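PDB 1JM1: rieske iron-sulfur protein soxF from Sulfolobus acidocaldarius, which probably carries electrons in the respiratory chain of this archaeon by way of its Rieske [2Fe-2S] cluster. Local coordinates for residues L97-P102 / C124-S129; V93-G98 / A144-P149. All blocks are in the same frame, centred on the assembly; numbering follows the deposited sequence.

Interaction 1: L97-P102 / C124-S129. With FES (Fe2/s2 (inorganic) cluster), chain C.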
ATOM      1  N   LEU A  97       2.248   1.516  15.856  1.00 11.43           N
ATOM      2  CA  LEU A  97       2.316   0.374  16.771  1.00 11.48           C
ATOM      3  C   LEU A  97       1.789  -0.873  16.148  1.00 11.33           C
ATOM      4  O   LEU A  97       1.428  -1.845  16.844  1.00 12.10           O
ATOM      5  CB  LEU A  97       1.642   0.682  18.117  1.00 13.14           C
ATOM      6  CG  LEU A  97       2.418   0.296  19.358  1.00 19.16           C
ATOM      7  CD1 LEU A  97       3.763   1.051  19.467  1.00 23.10           C
ATOM      8  CD2 LEU A  97       1.541   0.503  20.567  1.00 23.74           C
ATOM      9  N   GLY A  98       1.803  -1.008  14.800  1.00 10.90           N
ATOM     10  CA  GLY A  98       1.610  -2.293  14.182  1.00 10.78           C
ATOM     11  C   GLY A  98       0.199  -2.786  14.104  1.00 10.48           C
ATOM     12  O   GLY A  98      -0.009  -3.984  13.773  1.00 11.02           O
ATOM     13  N   CYS A  99      -0.817  -1.950  14.359  1.00 10.62           N
ATOM     14  CA  CYS A  99      -2.159  -2.400  14.034  1.00 10.83           C
ATOM     15  C   CYS A  99      -2.329  -2.577  12.539  1.00 10.66           C
ATOM     16  O   CYS A  99      -1.707  -1.883  11.743  1.00 12.07           O
ATOM     17  CB  CYS A  99      -3.203  -1.392  14.563  1.00 11.68           C
ATOM     18  SG  CYS A  99      -3.395  -1.626  16.363  1.00 12.57           S
ATOM     19  N   GLN A 100      -3.194  -3.499  12.161  1.00 10.50           N
ATOM     20  CA  GLN A 100      -3.548  -3.685  10.766  1.00 11.24           C
ATOM     21  C   GLN A 100      -4.568  -2.637  10.380  1.00 10.84           C
ATOM     22  O   GLN A 100      -5.546  -2.391  11.088  1.00 12.43           O
ATOM     23  CB  GLN A 100      -4.055  -5.113  10.546  1.00 11.81           C
ATOM     24  CG  GLN A 100      -4.258  -5.428   9.102  1.00 13.29           C
ATOM     25  CD  GLN A 100      -4.416  -6.889   8.795  1.00 13.52           C
ATOM     26  OE1 GLN A 100      -4.470  -7.746   9.682  1.00 17.58           O
ATOM     27  NE2 GLN A 100      -4.441  -7.225   7.521  1.00 15.56           N
ATOM     28  N   LEU A 101      -4.366  -1.998   9.240  1.00 10.78           N
ATOM     29  CA  LEU A 101      -5.155  -0.837   8.860  1.00 10.75           C
ATOM     30  C   LEU A 101      -6.419  -1.263   8.121  1.00 11.09           C
ATOM     31  O   LEU A 101      -6.358  -2.043   7.151  1.00 11.49           O
ATOM     32  CB  LEU A 101      -4.313   0.086   7.974  1.00 10.86           C
ATOM     33  CG  LEU A 101      -3.142   0.734   8.688  1.00 11.03           C
ATOM     34  CD1 LEU A 101      -2.149   1.309   7.676  1.00 12.48           C
ATOM     35  CD2 LEU A 101      -3.568   1.811   9.674  1.00 11.98           C
ATOM     36  N   PRO A 102      -7.571  -0.723   8.510  1.00 11.58           N
ATOM     37  CA  PRO A 102      -8.857  -1.141   7.894  1.00 12.55           C
ATOM     38  C   PRO A 102      -9.156  -0.384   6.606  1.00 12.64           C
ATOM     39  O   PRO A 102     -10.119   0.373   6.490  1.00 13.78           O
ATOM     40  CB  PRO A 102      -9.895  -0.847   9.010  1.00 15.04           C
ATOM     41  CG  PRO A 102      -9.301   0.358   9.706  1.00 15.05           C
ATOM     42  CD  PRO A 102      -7.785   0.125   9.706  1.00 13.49           C
ATOM     43  N   CYS A 124      -6.057   4.924  11.245  1.00 11.35           N
ATOM     44  CA  CYS A 124      -5.852   3.740  12.061  1.00 11.46           C
ATOM     45  C   CYS A 124      -6.721   3.791  13.298  1.00 11.91           C
ATOM     46  O   CYS A 124      -6.735   4.795  14.032  1.00 12.68           O
ATOM     47  CB  CYS A 124      -4.380   3.680  12.515  1.00 11.47           C
ATOM     48  SG  CYS A 124      -4.063   2.128  13.446  1.00 11.77           S
ATOM     49  N   PRO A 125      -7.455   2.709  13.624  1.00 12.09           N
ATOM     50  CA  PRO A 125      -8.323   2.725  14.816  1.00 12.96           C
ATOM     51  C   PRO A 125      -7.551   2.695  16.112  1.00 13.25           C
ATOM     52  O   PRO A 125      -8.156   3.037  17.157  1.00 15.74           O
ATOM     53  CB  PRO A 125      -9.135   1.431  14.645  1.00 13.90           C
ATOM     54  CG  PRO A 125      -8.221   0.518  13.863  1.00 13.61           C
ATOM     55  CD  PRO A 125      -7.522   1.456  12.871  1.00 12.62           C
ATOM     56  N   CYS A 126      -6.318   2.248  16.162  1.00 12.52           N
ATOM     57  CA  CYS A 126      -5.696   2.027  17.460  1.00 13.15           C
ATOM     58  C   CYS A 126      -5.355   3.324  18.167  1.00 12.59           C
ATOM     59  O   CYS A 126      -5.730   3.507  19.319  1.00 14.97           O
ATOM     60  CB  CYS A 126      -4.490   1.089  17.308  0.77 11.82           C
ATOM     61  SG  CYS A 126      -5.081  -0.566  16.815  0.77 11.57           S
ATOM     62  N   HIS A 127      -4.669   4.255  17.479  1.00 12.55           N
ATOM     63  CA  HIS A 127      -4.280   5.536  18.099  1.00 13.23           C
ATOM     64  C   HIS A 127      -4.520   6.711  17.153  1.00 13.42           C
ATOM     65  O   HIS A 127      -4.085   7.817  17.453  1.00 14.90           O
ATOM     66  CB  HIS A 127      -2.863   5.581  18.701  1.00 13.17           C
ATOM     67  CG  HIS A 127      -2.498   4.313  19.409  1.00 12.61           C
ATOM     68  ND1 HIS A 127      -1.916   3.262  18.703  1.00 12.39           N
ATOM     69  CD2 HIS A 127      -2.707   3.925  20.666  1.00 13.64           C
ATOM     70  CE1 HIS A 127      -1.788   2.286  19.580  1.00 12.39           C
ATOM     71  NE2 HIS A 127      -2.244   2.640  20.764  1.00 13.08           N
ATOM     72  N   GLY A 128      -5.247   6.544  16.050  1.00 12.75           N
ATOM     73  CA  GLY A 128      -5.677   7.665  15.245  1.00 13.43           C
ATOM     74  C   GLY A 128      -4.640   8.228  14.288  1.00 12.96           C
ATOM     75  O   GLY A 128      -4.820   9.359  13.772  1.00 13.64           O
ATOM     76  N   SER A 129      -3.590   7.490  13.937  1.00 11.84           N
ATOM     77  CA  SER A 129      -2.726   7.912  12.845  1.00 11.58           C
ATOM     78  C   SER A 129      -3.512   7.990  11.560  1.00 11.34           C
ATOM     79  O   SER A 129      -4.297   7.095  11.250  1.00 12.17           O
ATOM     80  CB  SER A 129      -1.544   6.961  12.673  1.00 11.72           C
ATOM     81  OG  SER A 129      -0.722   6.954  13.785  1.00 12.42           O
TER
HETATM   82 FE1  FES C 501      -1.952   2.696  14.257  1.00 11.36          FE
HETATM   83 FE2  FES C 501      -1.140   3.340  16.771  1.00 11.88          FE
HETATM   84  S1  FES C 501      -2.170   4.701  15.293  1.00 12.32           S
HETATM   85  S2  FES C 501      -1.019   1.313  15.785  1.00 11.77           S
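The imidazole of His127 meets Leu97 at a slant. Leu97 CD2 comes to 3.9 Å from His127 CE1. The edge is turned to the [2Fe-2S] cluster: sulfide S1 lies there in the ring plane, and S2 near it. His127 ND1 binds iron FE2 at 2.1 Å. His96 binds the same iron, with its ring at about 80° to that of His127. These are the two cluster-binding loops of the Rieske fold, each of which gives one cysteine and one histidine. Cys124 is the cysteine of 124-129. Its SG stands anti to the backbone N (chi1 -176°), and from there it binds FE1 at 2.3 Å. The N-H of Cys126 gives a nearly straight hydrogen bond to Cys124 SG, with 3.5 Å from N to sulfur. Such a donor would probably ease negative charge on the ligand sulfur. At the cluster itself, Ser129 OG lies 3.1 Å from the bridging sulfide S1.

A disulfide between Cys99 and Cys126 joins the two loops covalently, as is usual in Rieske proteins of respiratory complexes. The two SG atoms are 2.0 Å apart. Cys126 has two conformers, so the torsion of -93° about the bond describes one of them and is less certain. In both cysteines SG lies beside the backbone N, and the CB atoms lie near sulfide S2. The disulfide therefore runs past the cluster on the S2 side.

Further along, Leu101 presses its CD2 on the CB of Cys124, a tight contact on the ligand cysteine itself. Pro102 and Pro125 reach toward each other tip to tip, and their CD atoms close to 3.4 Å, shorter than usual van der Waals contact.

Interaction 2: V93-G98 / A144-P149. With FES (Fe2/s2 (inorganic) cluster), chain C.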
ATOM      1  N   VAL A  93       0.115  -2.417   7.398  1.00  9.92           N
ATOM      2  CA  VAL A  93       0.533  -2.432   8.810  1.00 10.00           C
ATOM      3  C   VAL A  93       0.918  -1.021   9.220  1.00 10.41           C
ATOM      4  O   VAL A  93       1.849  -0.410   8.658  1.00 10.62           O
ATOM      5  CB  VAL A  93       1.639  -3.448   9.059  1.00 10.64           C
ATOM      6  CG1 VAL A  93       2.012  -3.425  10.567  1.00 11.35           C
ATOM      7  CG2 VAL A  93       1.273  -4.853   8.613  1.00 11.76           C
ATOM      8  N   CYS A  94       0.201  -0.477  10.216  1.00 10.32           N
ATOM      9  CA  CYS A  94       0.508   0.826  10.739  1.00 10.13           C
ATOM     10  C   CYS A  94       1.906   0.897  11.306  1.00  9.97           C
ATOM     11  O   CYS A  94       2.351  -0.005  12.025  1.00 10.70           O
ATOM     12  CB  CYS A  94      -0.521   1.122  11.858  1.00 10.82           C
ATOM     13  SG  CYS A  94      -0.423   2.816  12.478  1.00 11.23           S
ATOM     14  N   VAL A  95       2.620   1.982  10.977  1.00 10.58           N
ATOM     15  CA  VAL A  95       4.012   2.162  11.422  1.00 10.68           C
ATOM     16  C   VAL A  95       4.103   2.889  12.764  1.00 11.48           C
ATOM     17  O   VAL A  95       5.209   3.180  13.225  1.00 13.43           O
ATOM     18  CB  VAL A  95       4.889   2.779  10.345  1.00 11.26           C
ATOM     19  CG1 VAL A  95       5.084   1.778   9.187  1.00 12.27           C
ATOM     20  CG2 VAL A  95       4.374   4.088   9.802  1.00 13.47           C
ATOM     21  N   HIS A  96       2.984   3.160  13.430  1.00 11.40           N
ATOM     22  CA  HIS A  96       3.006   3.604  14.821  1.00 11.83           C
ATOM     23  C   HIS A  96       3.246   2.398  15.726  1.00 11.58           C
ATOM     24  O   HIS A  96       4.335   2.244  16.278  1.00 13.51           O
ATOM     25  CB  HIS A  96       1.724   4.314  15.168  1.00 12.34           C
ATOM     26  CG  HIS A  96       1.659   4.687  16.635  1.00 12.44           C
ATOM     27  ND1 HIS A  96       0.608   4.294  17.430  1.00 12.34           N
ATOM     28  CD2 HIS A  96       2.593   5.342  17.381  1.00 14.30           C
ATOM     29  CE1 HIS A  96       0.898   4.729  18.637  1.00 13.28           C
ATOM     30  NE2 HIS A  96       2.068   5.359  18.658  1.00 14.63           N
ATOM     31  N   LEU A  97       2.248   1.516  15.856  1.00 11.43           N
ATOM     32  CA  LEU A  97       2.316   0.374  16.771  1.00 11.48           C
ATOM     33  C   LEU A  97       1.789  -0.873  16.148  1.00 11.33           C
ATOM     34  O   LEU A  97       1.428  -1.845  16.844  1.00 12.10           O
ATOM     35  CB  LEU A  97       1.642   0.682  18.117  1.00 13.14           C
ATOM     36  CG  LEU A  97       2.418   0.296  19.358  1.00 19.16           C
ATOM     37  CD1 LEU A  97       3.763   1.051  19.467  1.00 23.10           C
ATOM     38  CD2 LEU A  97       1.541   0.503  20.567  1.00 23.74           C
ATOM     39  N   GLY A  98       1.803  -1.008  14.800  1.00 10.90           N
ATOM     40  CA  GLY A  98       1.610  -2.293  14.182  1.00 10.78           C
ATOM     41  C   GLY A  98       0.199  -2.786  14.104  1.00 10.48           C
ATOM     42  O   GLY A  98      -0.009  -3.984  13.773  1.00 11.02           O
ATOM     43  N   ALA A 144       1.898   8.337  14.382  1.00 13.06           N
ATOM     44  CA  ALA A 144       2.815   7.579  13.562  1.00 12.39           C
ATOM     45  C   ALA A 144       4.014   8.440  13.232  1.00 12.72           C
ATOM     46  O   ALA A 144       3.865   9.617  12.855  1.00 13.77           O
ATOM     47  CB  ALA A 144       2.155   7.107  12.267  1.00 12.94           C
ATOM     48  N   PRO A 145       5.217   7.899  13.345  1.00 12.83           N
ATOM     49  CA  PRO A 145       6.411   8.752  13.225  1.00 14.17           C
ATOM     50  C   PRO A 145       6.978   8.864  11.839  1.00 13.06           C
ATOM     51  O   PRO A 145       7.973   9.584  11.657  1.00 14.80           O
ATOM     52  CB  PRO A 145       7.405   8.033  14.175  1.00 17.14           C
ATOM     53  CG  PRO A 145       7.051   6.583  13.976  1.00 16.28           C
ATOM     54  CD  PRO A 145       5.549   6.588  13.954  1.00 14.36           C
ATOM     55  N   ARG A 146       6.400   8.206  10.851  1.00 12.16           N
ATOM     56  CA  ARG A 146       6.921   8.194   9.498  1.00 11.79           C
ATOM     57  C   ARG A 146       5.803   7.764   8.564  1.00 10.91           C
ATOM     58  O   ARG A 146       4.787   7.209   9.012  1.00 11.20           O
ATOM     59  CB  ARG A 146       8.117   7.264   9.386  1.00 11.88           C
ATOM     60  CG  ARG A 146       7.808   5.802   9.694  1.00 11.84           C
ATOM     61  CD  ARG A 146       9.073   4.999   9.775  1.00 12.91           C
ATOM     62  NE  ARG A 146       8.877   3.553  10.033  1.00 12.89           N
ATOM     63  CZ  ARG A 146       8.831   2.624   9.135  1.00 11.34           C
ATOM     64  NH1 ARG A 146       8.845   2.879   7.844  1.00 11.52           N
ATOM     65  NH2 ARG A 146       8.739   1.341   9.538  1.00 12.79           N
ATOM     66  N   PRO A 147       5.970   7.992   7.266  1.00 10.65           N
ATOM     67  CA  PRO A 147       4.902   7.683   6.297  1.00 10.34           C
ATOM     68  C   PRO A 147       4.639   6.184   6.175  1.00  9.90           C
ATOM     69  O   PRO A 147       5.507   5.318   6.362  1.00 10.23           O
ATOM     70  CB  PRO A 147       5.426   8.258   4.987  1.00 10.80           C
ATOM     71  CG  PRO A 147       6.371   9.356   5.408  1.00 12.00           C
ATOM     72  CD  PRO A 147       7.060   8.766   6.618  1.00 11.53           C
ATOM     73  N   LEU A 148       3.422   5.865   5.741  1.00  9.75           N
ATOM     74  CA  LEU A 148       3.056   4.496   5.445  1.00  9.71           C
ATOM     75  C   LEU A 148       3.861   3.978   4.255  1.00  9.26           C
ATOM     76  O   LEU A 148       3.843   4.617   3.198  1.00  9.92           O
ATOM     77  CB  LEU A 148       1.558   4.414   5.137  1.00  9.80           C
ATOM     78  CG  LEU A 148       1.009   2.998   4.981  1.00 10.07           C
ATOM     79  CD1 LEU A 148       1.091   2.234   6.298  1.00 10.57           C
ATOM     80  CD2 LEU A 148      -0.453   3.074   4.530  1.00 10.81           C
ATOM     81  N   PRO A 149       4.563   2.844   4.375  1.00  9.24           N
ATOM     82  CA  PRO A 149       5.335   2.373   3.228  1.00  9.41           C
ATOM     83  C   PRO A 149       4.484   2.086   2.001  1.00  9.43           C
ATOM     84  O   PRO A 149       3.365   1.553   2.091  1.00  9.83           O
ATOM     85  CB  PRO A 149       6.022   1.114   3.772  1.00  9.83           C
ATOM     86  CG  PRO A 149       6.173   1.421   5.243  1.00 10.44           C
ATOM     87  CD  PRO A 149       4.858   2.118   5.601  1.00  9.84           C
TER
HETATM   88 FE1  FES C 501      -1.952   2.696  14.257  1.00 11.36          FE
HETATM   89 FE2  FES C 501      -1.140   3.340  16.771  1.00 11.88          FE
HETATM   90  S1  FES C 501      -2.170   4.701  15.293  1.00 12.32           S
HETATM   91  S2  FES C 501      -1.019   1.313  15.785  1.00 11.77           S
HETATM   92  O   HOH W   1       7.851   3.093  12.748  1.00 21.52           O
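Val95 and Arg146 are brought together by their torsions. Val95 CG1 lies beside the backbone N (chi1 -69°), which leaves CG2 in the crowded position between N and the carbonyl carbon. Arg146 CG also lies between its N and carbonyl carbon (chi1 62°), and the chain then runs extended from CG to NE. The two side chains cross at about a right angle. Val95 CG1 sits 3.7 Å above one face of the guanidinium, offset toward its rim. CG2 of Val95 turns to the backbone and comes to 3.2 Å from Arg146 O, a buried oxygen with no polar partner. On its other branch, Val95 CG1 slides past Pro149 CD at 3.6 Å.

A water links the same two residues. It donates to Val95 O at 2.7 Å and accepts from Arg146 NE at 2.9 Å. The far end of Arg146 is held by Pro170 O and Tyr64 OH through NH1, and weakly by Tyr171 O through NH2. An alanine here would probably leave the water and Pro170 O without this donor and open a gap over Val95 CG1.

Residues 144-149 belong to the proline-rich loop of Rieske proteins, which lies against the first cluster-binding loop, here 93-98. Pro145 lays its ring CD 3.5 Å from Val95 O. Ala144 backs the ligand His96, with its CA 3.8 Å from the CB of the histidine. His96 in turn binds FE2 through ND1 at 2.1 Å, while Cys94 SG binds FE1. Cys94 SG also takes a nearly straight hydrogen bond from the N-H of His96 (163° at the hydrogen). Deeper in, Leu148 places its CD1 against Val93 O.

Following the chain, strand 87-91 leads into the loop that serves both contacts, which share Leu97 and Gly98. Strands 105-107, 114-116 and 121-123 come next, and 124-129 then closes interaction 1. Strands 130-132 and 138-141 carry the chain on to 144-149, which closes interaction 2 just before strand 151-155. Interaction 1 is thus nested inside the longer loop of interaction 2. The two also touch directly. Cys99 O probably accepts a hydrogen bond from Cys94 N within the first loop, and Leu101 CD1 packs 3.6 Å from Leu148 CD1. Together they join the two loops that hold the cluster and set the proline-rich loop behind the first of them.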